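PDB 5DE0: deferrochelatase from Vibrio cholerae, which binds heme b and probably acts as a dye-decolorizing (DyP-type) heme peroxidase. Local coordinates for residues S7-I11 against T57-A61; L20-V26 against D95-H101; V176-N182 against F280-G286; G228-V232 against N258-M262. Residue numbers count along the deposited sequence, not the author numbering.

How the contacts relate
Two four-stranded antiparallel sheets, each with strand order 2-3-1-4, organise these contacts: contacts 1 and 2 belong to the N-terminal ferredoxin-like half, contacts 3 and 4 to the C-terminal one. Contacts 1 and 2, with centres 13 Å apart, share a sheet, and S59 N lies 2.8 Å from H101 O in a probable hydrogen bond between them. L99 CD2 of contact 2 meets V176 CG1 of contact 3 at 4.0 Å, where the sheets of the two halves pack together. Contacts 3 and 4, their centres 18 Å apart and their nearest atoms about 7 Å, do not touch each other, yet both border the heme. Contact 1 meets contact 4 through I11 O and V232 CG1, 4.3 Å apart.

Contact 1 of 4, residues S7-I11 against T57-A61; sequences SQTAI and TVSVA
An edge strand of the N-terminal ferredoxin-like sheet, T57-A61, is bordered by the loop S7-I11, which precedes strand 18-26; strand 98-104 hydrogen-bonds to the other edge of 57-61. The loop enters extended (Q8 at phi/psi -72/145) and then coils through helical angles at T9-I11, closing a turn with I11 N to Q8 O at 3.2 Å. CA atoms approach to 5.3 Å at Q8-S59 and 4.8 Å at A10-T57. The Q8 side chain (m, t, then 62°) imitates a neighbouring strand: its OE1 accepts V60 N at 2.8 Å and its NE2 donates to V60 O at 2.9 Å, while NE2 also reaches P292 O. T9, a p rotamer, takes V58 N on OG1 at 3.1 Å. A10 N gives a weak bond to V58 O at 3.4 Å, and its CB packs against S59 CB at 3.7 Å. T57 OG1 lies 3.5 Å from A10 CA but bonds to H103 O. I11 ends the contact, its CG1 3.8 Å from S59 OG.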
# COMPACT_ATOMS: atom_id res chain seq x y z
N SER B 7 3.32 -27.06 -10.09
CA SER B 7 3.86 -25.97 -9.29
C SER B 7 2.74 -25.20 -8.59
O SER B 7 1.56 -25.33 -8.96
CB SER B 7 4.68 -25.02 -10.16
OG SER B 7 3.90 -24.53 -11.24
N GLN B 8 3.10 -24.40 -7.60
CA GLN B 8 2.12 -23.54 -6.93
C GLN B 8 1.72 -22.41 -7.88
O GLN B 8 2.54 -21.92 -8.66
CB GLN B 8 2.68 -23.01 -5.61
CG GLN B 8 3.01 -24.12 -4.61
CD GLN B 8 3.41 -23.61 -3.24
OE1 GLN B 8 2.62 -22.96 -2.56
NE2 GLN B 8 4.63 -23.93 -2.82
N THR B 9 0.46 -22.00 -7.79
CA THR B 9 -0.17 -21.17 -8.81
C THR B 9 0.46 -19.80 -9.08
O THR B 9 0.18 -19.17 -10.09
CB THR B 9 -1.65 -20.92 -8.46
OG1 THR B 9 -1.74 -20.25 -7.20
CG2 THR B 9 -2.41 -22.24 -8.39
N ALA B 10 1.31 -19.33 -8.17
CA ALA B 10 1.86 -17.98 -8.29
C ALA B 10 3.07 -17.91 -9.23
O ALA B 10 3.36 -16.85 -9.78
CB ALA B 10 2.23 -17.44 -6.92
N ILE B 11 3.75 -19.03 -9.41
CA ILE B 11 5.06 -19.04 -10.07
C ILE B 11 5.01 -18.86 -11.59
O ILE B 11 5.57 -17.91 -12.13
CB ILE B 11 5.81 -20.35 -9.76
CG1 ILE B 11 5.89 -20.56 -8.24
CG2 ILE B 11 7.19 -20.33 -10.37
CD1 ILE B 11 6.60 -21.83 -7.84
N THR B 57 -3.47 -15.79 -6.81
CA THR B 57 -2.55 -16.92 -6.80
C THR B 57 -1.74 -16.91 -5.51
O THR B 57 -1.71 -15.92 -4.79
CB THR B 57 -1.59 -16.89 -8.00
OG1 THR B 57 -0.80 -15.70 -7.94
CG2 THR B 57 -2.37 -16.91 -9.31
N VAL B 58 -1.06 -18.02 -5.22
CA VAL B 58 -0.26 -18.12 -4.01
C VAL B 58 0.89 -19.11 -4.17
O VAL B 58 0.78 -20.10 -4.90
CB VAL B 58 -1.14 -18.54 -2.80
CG1 VAL B 58 -1.67 -19.95 -2.97
CG2 VAL B 58 -0.37 -18.40 -1.49
N SER B 59 2.01 -18.82 -3.51
CA SER B 59 3.13 -19.75 -3.44
C SER B 59 3.80 -19.66 -2.08
O SER B 59 4.29 -18.60 -1.69
CB SER B 59 4.14 -19.47 -4.55
OG SER B 59 5.23 -20.37 -4.46
N VAL B 60 3.81 -20.77 -1.35
CA VAL B 60 4.41 -20.83 -0.03
C VAL B 60 5.78 -21.49 -0.08
O VAL B 60 5.92 -22.59 -0.61
CB VAL B 60 3.51 -21.60 0.97
CG1 VAL B 60 4.14 -21.60 2.35
CG2 VAL B 60 2.12 -20.99 1.00
N ALA B 61 6.78 -20.81 0.47
CA ALA B 61 8.15 -21.30 0.41
C ALA B 61 8.83 -21.27 1.78
O ALA B 61 8.50 -20.44 2.63
CB ALA B 61 8.95 -20.50 -0.59

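Contact 2 of 4, residues L20-V26 against D95-H101; sequences LYTLLKV and DVDVLIH
Strands 20-26 and 98-101 run antiparallel, axes 4.8 Å apart at closest and directions at 163°. Y21-H101 and L23-L99 are non-hydrogen-bonded pairs; T22-I100 and L24-V98 are hydrogen-bonded, with T22 N to I100 O 3.0 Å. A classic bulge sets D97 and V98 opposite L24, whose O accepts D97 N at 3.0 Å and V98 N at 3.1 Å. On one face, L23 (m, t) fills the hollow between V96 and L99: its CB lies 3.7 Å from V96 CG2 and its CD2 3.6 Å from L99 CD1. The Y21 and H101 rings are slid apart, centroids 5.3 Å apart and planes at 11°, so they barely overlap; Y21 OH bonds H234 O and H101 ND1 bonds Y252 OH. On the other face L24 (p, chi2 94°) spans V98 and I100, with CD1 3.7 Å from V98 CB and CD2 3.8 Å from I100 CD1; V26 CG2 adds a looser contact, 4.1 Å from V98 CG2. K25 NZ salt-bridges D95 OD1 at 2.5 Å and D97 OD1 at 2.9 Å, while D97 OD2 takes V26 N at 3.0 Å. This is the central strand pair of a ferredoxin-like sheet, with helix 108-117 against L20 and T22, and C-terminal strands against L23 and L99.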
# COMPACT_ATOMS: atom_id res chain seq x y z
N LEU B 20 1.62 -9.54 -3.16
CA LEU B 20 1.95 -9.56 -1.74
C LEU B 20 3.19 -10.42 -1.50
O LEU B 20 3.25 -11.57 -1.93
CB LEU B 20 0.78 -10.08 -0.91
CG LEU B 20 1.10 -10.41 0.55
CD1 LEU B 20 1.52 -9.15 1.30
CD2 LEU B 20 -0.08 -11.08 1.23
N TYR B 21 4.17 -9.86 -0.81
CA TYR B 21 5.37 -10.60 -0.45
C TYR B 21 5.60 -10.52 1.05
O TYR B 21 6.00 -9.48 1.57
CB TYR B 21 6.60 -10.05 -1.18
CG TYR B 21 6.38 -9.71 -2.64
CD1 TYR B 21 6.53 -10.68 -3.63
CD2 TYR B 21 6.04 -8.42 -3.03
CE1 TYR B 21 6.34 -10.37 -4.96
CE2 TYR B 21 5.85 -8.10 -4.36
CZ TYR B 21 6.00 -9.08 -5.32
OH TYR B 21 5.81 -8.76 -6.65
N THR B 22 5.35 -11.63 1.74
CA THR B 22 5.44 -11.65 3.20
C THR B 22 6.54 -12.57 3.70
O THR B 22 6.58 -13.76 3.37
CB THR B 22 4.09 -12.08 3.82
OG1 THR B 22 3.06 -11.17 3.41
CG2 THR B 22 4.18 -12.08 5.34
N LEU B 23 7.44 -12.01 4.50
CA LEU B 23 8.48 -12.79 5.17
C LEU B 23 8.14 -12.89 6.65
O LEU B 23 7.93 -11.87 7.31
CB LEU B 23 9.86 -12.16 4.97
CG LEU B 23 10.34 -11.96 3.53
CD1 LEU B 23 11.77 -11.43 3.52
CD2 LEU B 23 10.24 -13.25 2.75
N LEU B 24 8.09 -14.11 7.18
CA LEU B 24 7.73 -14.28 8.59
C LEU B 24 8.62 -15.31 9.29
O LEU B 24 9.25 -16.15 8.66
CB LEU B 24 6.26 -14.69 8.71
CG LEU B 24 5.77 -15.98 8.05
CD1 LEU B 24 5.80 -17.15 9.02
CD2 LEU B 24 4.37 -15.80 7.48
N LYS B 25 8.66 -15.21 10.62
CA LYS B 25 9.43 -16.13 11.44
C LYS B 25 8.48 -16.93 12.33
O LYS B 25 7.52 -16.38 12.86
CB LYS B 25 10.45 -15.36 12.29
CG LYS B 25 11.44 -16.24 13.03
CD LYS B 25 12.57 -16.71 12.12
CE LYS B 25 13.55 -17.60 12.87
NZ LYS B 25 14.62 -18.12 11.99
N VAL B 26 8.74 -18.22 12.48
CA VAL B 26 7.89 -19.08 13.28
C VAL B 26 8.44 -19.21 14.70
O VAL B 26 9.49 -19.80 14.92
CB VAL B 26 7.74 -20.48 12.66
CG1 VAL B 26 6.74 -21.31 13.44
CG2 VAL B 26 7.32 -20.36 11.20
N ASP B 95 16.84 -13.04 8.81
CA ASP B 95 16.41 -14.21 9.56
C ASP B 95 14.92 -14.44 9.33
O ASP B 95 14.08 -13.76 9.91
CB ASP B 95 16.71 -14.03 11.06
CG ASP B 95 16.34 -15.26 11.88
OD1 ASP B 95 16.23 -16.36 11.30
OD2 ASP B 95 16.17 -15.12 13.11
N VAL B 96 14.61 -15.41 8.46
CA VAL B 96 13.23 -15.66 8.06
C VAL B 96 13.01 -17.15 7.78
O VAL B 96 13.88 -17.82 7.23
CB VAL B 96 12.87 -14.82 6.81
CG1 VAL B 96 13.92 -15.00 5.72
CG2 VAL B 96 11.48 -15.17 6.28
N ASP B 97 11.85 -17.65 8.17
CA ASP B 97 11.52 -19.06 7.98
C ASP B 97 10.61 -19.31 6.78
O ASP B 97 10.76 -20.32 6.09
CB ASP B 97 10.84 -19.63 9.23
CG ASP B 97 11.75 -19.64 10.44
OD1 ASP B 97 12.98 -19.74 10.26
OD2 ASP B 97 11.23 -19.55 11.58
N VAL B 98 9.67 -18.41 6.54
CA VAL B 98 8.62 -18.65 5.55
C VAL B 98 8.37 -17.45 4.64
O VAL B 98 8.35 -16.30 5.09
CB VAL B 98 7.28 -19.03 6.25
CG1 VAL B 98 6.15 -19.18 5.24
CG2 VAL B 98 7.44 -20.30 7.06
N LEU B 99 8.19 -17.73 3.35
CA LEU B 99 7.76 -16.72 2.39
C LEU B 99 6.34 -17.02 1.90
O LEU B 99 6.03 -18.14 1.50
CB LEU B 99 8.73 -16.66 1.20
CG LEU B 99 8.25 -15.94 -0.06
CD1 LEU B 99 7.95 -14.47 0.22
CD2 LEU B 99 9.27 -16.07 -1.18
N ILE B 100 5.48 -16.01 1.94
CA ILE B 100 4.15 -16.10 1.36
C ILE B 100 4.05 -15.13 0.19
O ILE B 100 4.06 -13.92 0.38
CB ILE B 100 3.05 -15.78 2.39
CG1 ILE B 100 3.11 -16.76 3.56
CG2 ILE B 100 1.67 -15.82 1.73
CD1 ILE B 100 2.04 -16.52 4.61
N HIS B 101 3.95 -15.68 -1.02
CA HIS B 101 3.90 -14.85 -2.23
C HIS B 101 2.55 -14.98 -2.95
O HIS B 101 2.16 -16.08 -3.36
CB HIS B 101 5.04 -15.23 -3.17
CG HIS B 101 4.94 -14.61 -4.53
ND1 HIS B 101 5.28 -15.29 -5.68
CD2 HIS B 101 4.55 -13.38 -4.93
CE1 HIS B 101 5.09 -14.50 -6.73
NE2 HIS B 101 4.65 -13.34 -6.29

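Contact 3 of 4, residues V176-N182 against F280-G286; sequences VQRFVHN and FTKAVTG. With HEM (protoporphyrin IX containing Fe), chain F.
Antiparallel strands 176-181 and 281-283, with axes 4.4 Å apart at closest and directions at 151°, form part of the C-terminal sheet beside the heme. F280 opens the pairing: its O accepts N182 N at 2.8 Å, where N182 is the N-cap of the following helix, its OD1 making a weak hydrogen bond to A185 N. T281 (t) lies across from H181, CA atoms 4.3 Å apart, and its OG1 is hydrogen-bonded to H181 ND1 at 2.8 Å. K282 is hydrogen-bonded both ways with V180, V180 N to K282 O at 2.8 Å and K282 N to V180 O at 3.0 Å. A283, in a non-hydrogen-bonded pair with F179, makes a CH-pi contact, CB 4.1 Å from the ring centroid; the heme methyl CMC lies over the opposite ring face. V284 N then reaches R178 O at 2.7 Å, while V284 CG1 lies over the R178 guanidinium, which pairs with D129 and D244. T285, a p rotamer, takes R178 N on OG1 at 2.8 Å; a water links its O to Q177 NE2. H181 NE2, 3.2 Å from heme CBC, is hydrogen-bonded to D141 OD2, so both ring nitrogens are hydrogen-bonded, consistent with a defined imidazole orientation at the heme's vinyl edge.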
# COMPACT_ATOMS: atom_id res chain seq x y z
N VAL B 176 14.61 -13.43 -2.62
CA VAL B 176 13.94 -12.14 -2.49
C VAL B 176 14.88 -11.11 -1.87
O VAL B 176 15.66 -11.41 -0.97
CB VAL B 176 12.61 -12.25 -1.66
CG1 VAL B 176 12.41 -13.65 -1.13
CG2 VAL B 176 12.56 -11.23 -0.54
N GLN B 177 14.81 -9.89 -2.39
CA GLN B 177 15.55 -8.76 -1.86
C GLN B 177 14.71 -7.49 -1.97
O GLN B 177 14.36 -7.08 -3.08
CB GLN B 177 16.87 -8.56 -2.61
CG GLN B 177 18.01 -9.47 -2.19
CD GLN B 177 19.25 -9.25 -3.05
OE1 GLN B 177 19.21 -9.38 -4.27
NE2 GLN B 177 20.36 -8.89 -2.40
N ARG B 178 14.39 -6.88 -0.84
CA ARG B 178 13.68 -5.61 -0.87
C ARG B 178 14.67 -4.47 -1.06
O ARG B 178 15.53 -4.23 -0.22
CB ARG B 178 12.87 -5.39 0.41
CG ARG B 178 12.03 -4.12 0.36
CD ARG B 178 10.85 -4.17 1.31
NE ARG B 178 11.24 -4.00 2.70
CZ ARG B 178 11.52 -2.83 3.27
NH1 ARG B 178 11.46 -1.72 2.55
NH2 ARG B 178 11.86 -2.77 4.55
N PHE B 179 14.54 -3.77 -2.19
CA PHE B 179 15.43 -2.66 -2.49
C PHE B 179 14.81 -1.31 -2.16
O PHE B 179 13.62 -1.08 -2.39
CB PHE B 179 15.84 -2.70 -3.96
CG PHE B 179 16.93 -3.69 -4.25
CD1 PHE B 179 16.61 -4.99 -4.63
CD2 PHE B 179 18.26 -3.33 -4.14
CE1 PHE B 179 17.61 -5.90 -4.89
CE2 PHE B 179 19.26 -4.24 -4.41
CZ PHE B 179 18.94 -5.53 -4.78
N VAL B 180 15.62 -0.41 -1.61
CA VAL B 180 15.20 0.95 -1.34
C VAL B 180 15.94 1.90 -2.28
O VAL B 180 17.17 1.91 -2.32
CB VAL B 180 15.47 1.36 0.12
CG1 VAL B 180 14.98 2.78 0.38
CG2 VAL B 180 14.80 0.38 1.07
N HIS B 181 15.18 2.69 -3.03
CA HIS B 181 15.74 3.53 -4.08
C HIS B 181 16.13 4.92 -3.60
O HIS B 181 15.49 5.49 -2.72
CB HIS B 181 14.76 3.65 -5.25
CG HIS B 181 14.63 2.40 -6.07
ND1 HIS B 181 15.30 1.24 -5.76
CD2 HIS B 181 13.91 2.14 -7.19
CE1 HIS B 181 15.00 0.31 -6.65
NE2 HIS B 181 14.16 0.83 -7.53
N ASN B 182 17.19 5.46 -4.19
CA ASN B 182 17.57 6.86 -4.01
C ASN B 182 17.22 7.62 -5.28
O ASN B 182 18.08 7.88 -6.12
CB ASN B 182 19.06 6.99 -3.69
CG ASN B 182 19.45 8.39 -3.25
OD1 ASN B 182 18.75 9.36 -3.53
ND2 ASN B 182 20.58 8.50 -2.55
N PHE B 280 22.41 3.51 -6.76
CA PHE B 280 21.18 4.27 -6.60
C PHE B 280 20.09 3.46 -5.89
O PHE B 280 18.96 3.92 -5.76
CB PHE B 280 20.69 4.75 -7.96
CG PHE B 280 21.73 5.45 -8.77
CD1 PHE B 280 21.97 6.81 -8.59
CD2 PHE B 280 22.49 4.76 -9.70
CE1 PHE B 280 22.93 7.46 -9.33
CE2 PHE B 280 23.46 5.41 -10.45
CZ PHE B 280 23.68 6.76 -10.26
N THR B 281 20.44 2.26 -5.44
CA THR B 281 19.51 1.45 -4.67
C THR B 281 20.27 0.53 -3.72
O THR B 281 21.43 0.20 -3.96
CB THR B 281 18.60 0.60 -5.58
OG1 THR B 281 17.61 -0.07 -4.79
CG2 THR B 281 19.41 -0.43 -6.35
N LYS B 282 19.62 0.14 -2.63
CA LYS B 282 20.24 -0.71 -1.63
C LYS B 282 19.28 -1.80 -1.15
O LYS B 282 18.11 -1.54 -0.88
CB LYS B 282 20.71 0.12 -0.43
CG LYS B 282 21.78 1.15 -0.76
CD LYS B 282 22.16 1.97 0.46
CE LYS B 282 23.26 2.97 0.14
NZ LYS B 282 23.64 3.77 1.33
N ALA B 283 19.79 -3.03 -1.04
CA ALA B 283 19.00 -4.13 -0.52
C ALA B 283 18.88 -4.02 0.99
O ALA B 283 19.87 -3.78 1.68
CB ALA B 283 19.62 -5.47 -0.91
N VAL B 284 17.66 -4.18 1.51
CA VAL B 284 17.42 -4.08 2.94
C VAL B 284 17.06 -5.45 3.52
O VAL B 284 17.14 -5.67 4.73
CB VAL B 284 16.31 -3.05 3.26
CG1 VAL B 284 14.94 -3.63 2.96
CG2 VAL B 284 16.40 -2.59 4.71
N THR B 285 16.65 -6.36 2.64
CA THR B 285 16.40 -7.74 3.03
C THR B 285 17.05 -8.68 2.02
O THR B 285 17.44 -8.26 0.93
CB THR B 285 14.89 -8.06 3.11
OG1 THR B 285 14.29 -7.86 1.82
CG2 THR B 285 14.20 -7.19 4.14
N GLY B 286 17.18 -9.95 2.39
CA GLY B 286 17.75 -10.95 1.50
C GLY B 286 17.53 -12.35 2.05
O GLY B 286 17.86 -12.62 3.21
CHA HEM F . 17.01 -7.28 -16.26
CHB HEM F . 18.24 -10.19 -12.58
CHC HEM F . 17.85 -6.49 -9.45
CHD HEM F . 15.80 -3.85 -12.97
C1A HEM F . 17.38 -8.39 -15.54
C2A HEM F . 17.63 -9.71 -16.07
C3A HEM F . 17.97 -10.52 -15.06
C4A HEM F . 17.95 -9.73 -13.84
CMA HEM F . 18.32 -12.02 -15.14
CAA HEM F . 17.52 -10.12 -17.56
CBA HEM F . 18.93 -10.22 -18.14
CGA HEM F . 18.86 -10.45 -19.63
O1A HEM F . 18.63 -9.46 -20.37
O2A HEM F . 19.04 -11.61 -20.06
C1B HEM F . 18.32 -9.43 -11.44
C2B HEM F . 18.89 -9.86 -10.18
C3B HEM F . 18.79 -8.86 -9.31
C4B HEM F . 18.15 -7.73 -9.98
CMB HEM F . 19.51 -11.25 -9.89
CAB HEM F . 19.30 -8.96 -7.86
CBB HEM F . 19.14 -7.97 -6.97
C1C HEM F . 17.23 -5.45 -10.12
C2C HEM F . 16.83 -4.18 -9.55
C3C HEM F . 16.26 -3.45 -10.53
C4C HEM F . 16.29 -4.24 -11.74
CMC HEM F . 17.04 -3.79 -8.07
CAC HEM F . 15.66 -2.02 -10.50
CBC HEM F . 15.70 -1.19 -9.46
C1D HEM F . 16.04 -4.45 -14.19
C2D HEM F . 15.88 -3.82 -15.48
C3D HEM F . 16.25 -4.90 -16.51
C4D HEM F . 16.60 -6.07 -15.73
CMD HEM F . 15.42 -2.38 -15.77
CAD HEM F . 16.26 -4.75 -18.04
CBD HEM F . 14.88 -5.07 -18.62
CGD HEM F . 14.54 -6.51 -18.37
O1D HEM F . 13.80 -6.80 -17.40
O2D HEM F . 15.01 -7.38 -19.15
NA HEM F . 17.58 -8.44 -14.17
NB HEM F . 17.88 -8.13 -11.28
NC HEM F . 16.88 -5.45 -11.46
ND HEM F . 16.47 -5.76 -14.38
FE HEM F . 17.28 -6.90 -12.85
O HOH W 1 19.97 -8.47 0.40

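Contact 4 of 4, residues G228-V232 against N258-M262; sequences GLKIV and NFKTM. With HEM (protoporphyrin IX containing Fe), chain F.
At the apolar centre, I231 CG2 sits 3.6 Å from F259 CE1 and 3.7 Å from M262 CE, filling the space between these two side chains. I231 is a p, t rotamer on an extended backbone (-133/160), and M262 (m, t, t) runs outstretched from its helix until CE lies 3.2 Å from L229 O and 4.3 Å from L229 CB. I231 and M262 also line the heme pocket, with M262 CE 3.7 Å from heme CMA and I231 CD1 3.9 Å from heme CHB. The contact packs the loop leading into strand 232-239 against helix 257-266 of the C-terminal ferredoxin-like half. L229 and I231 direct CB toward the helix, whereas K230 between them directs CB away. Further out, L229 (m, t) lays CD1 3.6 Å from T261 CG2 and CD2 3.7 Å from N258 OD1; L229 and N258 have the closest CA atoms, at 5.8 Å. At the polar edge N258, an m rotamer, donates ND2 to K230 O at 3.0 Å.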
# COMPACT_ATOMS: atom_id res chain seq x y z
N GLY B 228 22.73 -18.93 -21.60
CA GLY B 228 22.34 -17.94 -20.62
C GLY B 228 21.73 -18.46 -19.33
O GLY B 228 20.85 -19.33 -19.37
N LEU B 229 22.19 -17.94 -18.20
CA LEU B 229 21.58 -18.26 -16.91
C LEU B 229 20.29 -17.47 -16.78
O LEU B 229 20.32 -16.24 -16.66
CB LEU B 229 22.52 -17.94 -15.75
CG LEU B 229 23.96 -18.46 -15.85
CD1 LEU B 229 24.80 -18.01 -14.64
CD2 LEU B 229 23.96 -19.97 -15.96
N LYS B 230 19.17 -18.17 -16.82
CA LYS B 230 17.88 -17.51 -16.83
C LYS B 230 17.09 -17.75 -15.54
O LYS B 230 17.18 -18.81 -14.93
CB LYS B 230 17.07 -17.96 -18.04
CG LYS B 230 17.56 -17.34 -19.34
CD LYS B 230 16.88 -17.92 -20.56
CE LYS B 230 17.21 -17.10 -21.79
NZ LYS B 230 18.68 -16.87 -21.92
N ILE B 231 16.34 -16.73 -15.14
CA ILE B 231 15.47 -16.80 -13.97
C ILE B 231 14.10 -16.24 -14.31
O ILE B 231 13.95 -15.49 -15.28
CB ILE B 231 16.05 -16.03 -12.77
CG1 ILE B 231 16.16 -14.54 -13.09
CG2 ILE B 231 17.41 -16.60 -12.37
CD1 ILE B 231 16.72 -13.71 -11.96
N VAL B 232 13.10 -16.60 -13.52
CA VAL B 232 11.76 -16.06 -13.68
C VAL B 232 11.47 -15.07 -12.56
O VAL B 232 11.29 -15.45 -11.41
CB VAL B 232 10.69 -17.17 -13.67
CG1 VAL B 232 9.29 -16.57 -13.74
CG2 VAL B 232 10.91 -18.13 -14.83
N ASN B 258 21.98 -20.05 -10.35
CA ASN B 258 21.80 -18.83 -11.13
C ASN B 258 21.72 -17.59 -10.25
O ASN B 258 22.30 -16.56 -10.59
CB ASN B 258 20.55 -18.94 -12.00
CG ASN B 258 20.71 -19.95 -13.11
OD1 ASN B 258 21.70 -20.69 -13.17
ND2 ASN B 258 19.73 -20.01 -14.01
N PHE B 259 21.00 -17.70 -9.14
CA PHE B 259 20.90 -16.60 -8.18
C PHE B 259 22.29 -16.21 -7.66
O PHE B 259 22.67 -15.04 -7.68
CB PHE B 259 20.01 -16.98 -6.99
CG PHE B 259 18.59 -17.28 -7.37
CD1 PHE B 259 18.03 -16.75 -8.52
CD2 PHE B 259 17.80 -18.08 -6.56
CE1 PHE B 259 16.72 -17.03 -8.86
CE2 PHE B 259 16.49 -18.36 -6.89
CZ PHE B 259 15.95 -17.84 -8.04
N LYS B 260 23.02 -17.23 -7.21
CA LYS B 260 24.34 -17.05 -6.61
C LYS B 260 25.33 -16.43 -7.59
O LYS B 260 26.15 -15.59 -7.21
CB LYS B 260 24.85 -18.40 -6.10
CG LYS B 260 26.27 -18.37 -5.54
CD LYS B 260 26.62 -19.73 -4.94
CE LYS B 260 28.10 -19.83 -4.62
NZ LYS B 260 28.94 -19.78 -5.85
N THR B 261 25.25 -16.83 -8.85
CA THR B 261 26.16 -16.32 -9.87
C THR B 261 25.89 -14.85 -10.18
O THR B 261 26.82 -14.05 -10.26
CB THR B 261 26.06 -17.14 -11.18
OG1 THR B 261 26.26 -18.53 -10.88
CG2 THR B 261 27.12 -16.68 -12.17
N MET B 262 24.62 -14.51 -10.35
CA MET B 262 24.22 -13.13 -10.63
C MET B 262 24.56 -12.20 -9.47
O MET B 262 25.04 -11.09 -9.67
CB MET B 262 22.73 -13.05 -10.94
CG MET B 262 22.29 -13.79 -12.19
SD MET B 262 20.50 -13.78 -12.39
CE MET B 262 20.31 -14.83 -13.82
CHA HEM F . 17.01 -7.28 -16.26
CHB HEM F . 18.24 -10.19 -12.58
CHC HEM F . 17.85 -6.49 -9.45
CHD HEM F . 15.80 -3.85 -12.97
C1A HEM F . 17.38 -8.39 -15.54
C2A HEM F . 17.63 -9.71 -16.07
C3A HEM F . 17.97 -10.52 -15.06
C4A HEM F . 17.95 -9.73 -13.84
CMA HEM F . 18.32 -12.02 -15.14
CAA HEM F . 17.52 -10.12 -17.56
CBA HEM F . 18.93 -10.22 -18.14
CGA HEM F . 18.86 -10.45 -19.63
O1A HEM F . 18.63 -9.46 -20.37
O2A HEM F . 19.04 -11.61 -20.06
C1B HEM F . 18.32 -9.43 -11.44
C2B HEM F . 18.89 -9.86 -10.18
C3B HEM F . 18.79 -8.86 -9.31
C4B HEM F . 18.15 -7.73 -9.98
CMB HEM F . 19.51 -11.25 -9.89
CAB HEM F . 19.30 -8.96 -7.86
CBB HEM F . 19.14 -7.97 -6.97
C1C HEM F . 17.23 -5.45 -10.12
C2C HEM F . 16.83 -4.18 -9.55
C3C HEM F . 16.26 -3.45 -10.53
C4C HEM F . 16.29 -4.24 -11.74
CMC HEM F . 17.04 -3.79 -8.07
CAC HEM F . 15.66 -2.02 -10.50
CBC HEM F . 15.70 -1.19 -9.46
C1D HEM F . 16.04 -4.45 -14.19
C2D HEM F . 15.88 -3.82 -15.48
C3D HEM F . 16.25 -4.90 -16.51
C4D HEM F . 16.60 -6.07 -15.73
CMD HEM F . 15.42 -2.38 -15.77
CAD HEM F . 16.26 -4.75 -18.04
CBD HEM F . 14.88 -5.07 -18.62
CGD HEM F . 14.54 -6.51 -18.37
O1D HEM F . 13.80 -6.80 -17.40
O2D HEM F . 15.01 -7.38 -19.15
NA HEM F . 17.58 -8.44 -14.17
NB HEM F . 17.88 -8.13 -11.28
NC HEM F . 16.88 -5.45 -11.46
ND HEM F . 16.47 -5.76 -14.38
FE HEM F . 17.28 -6.90 -12.85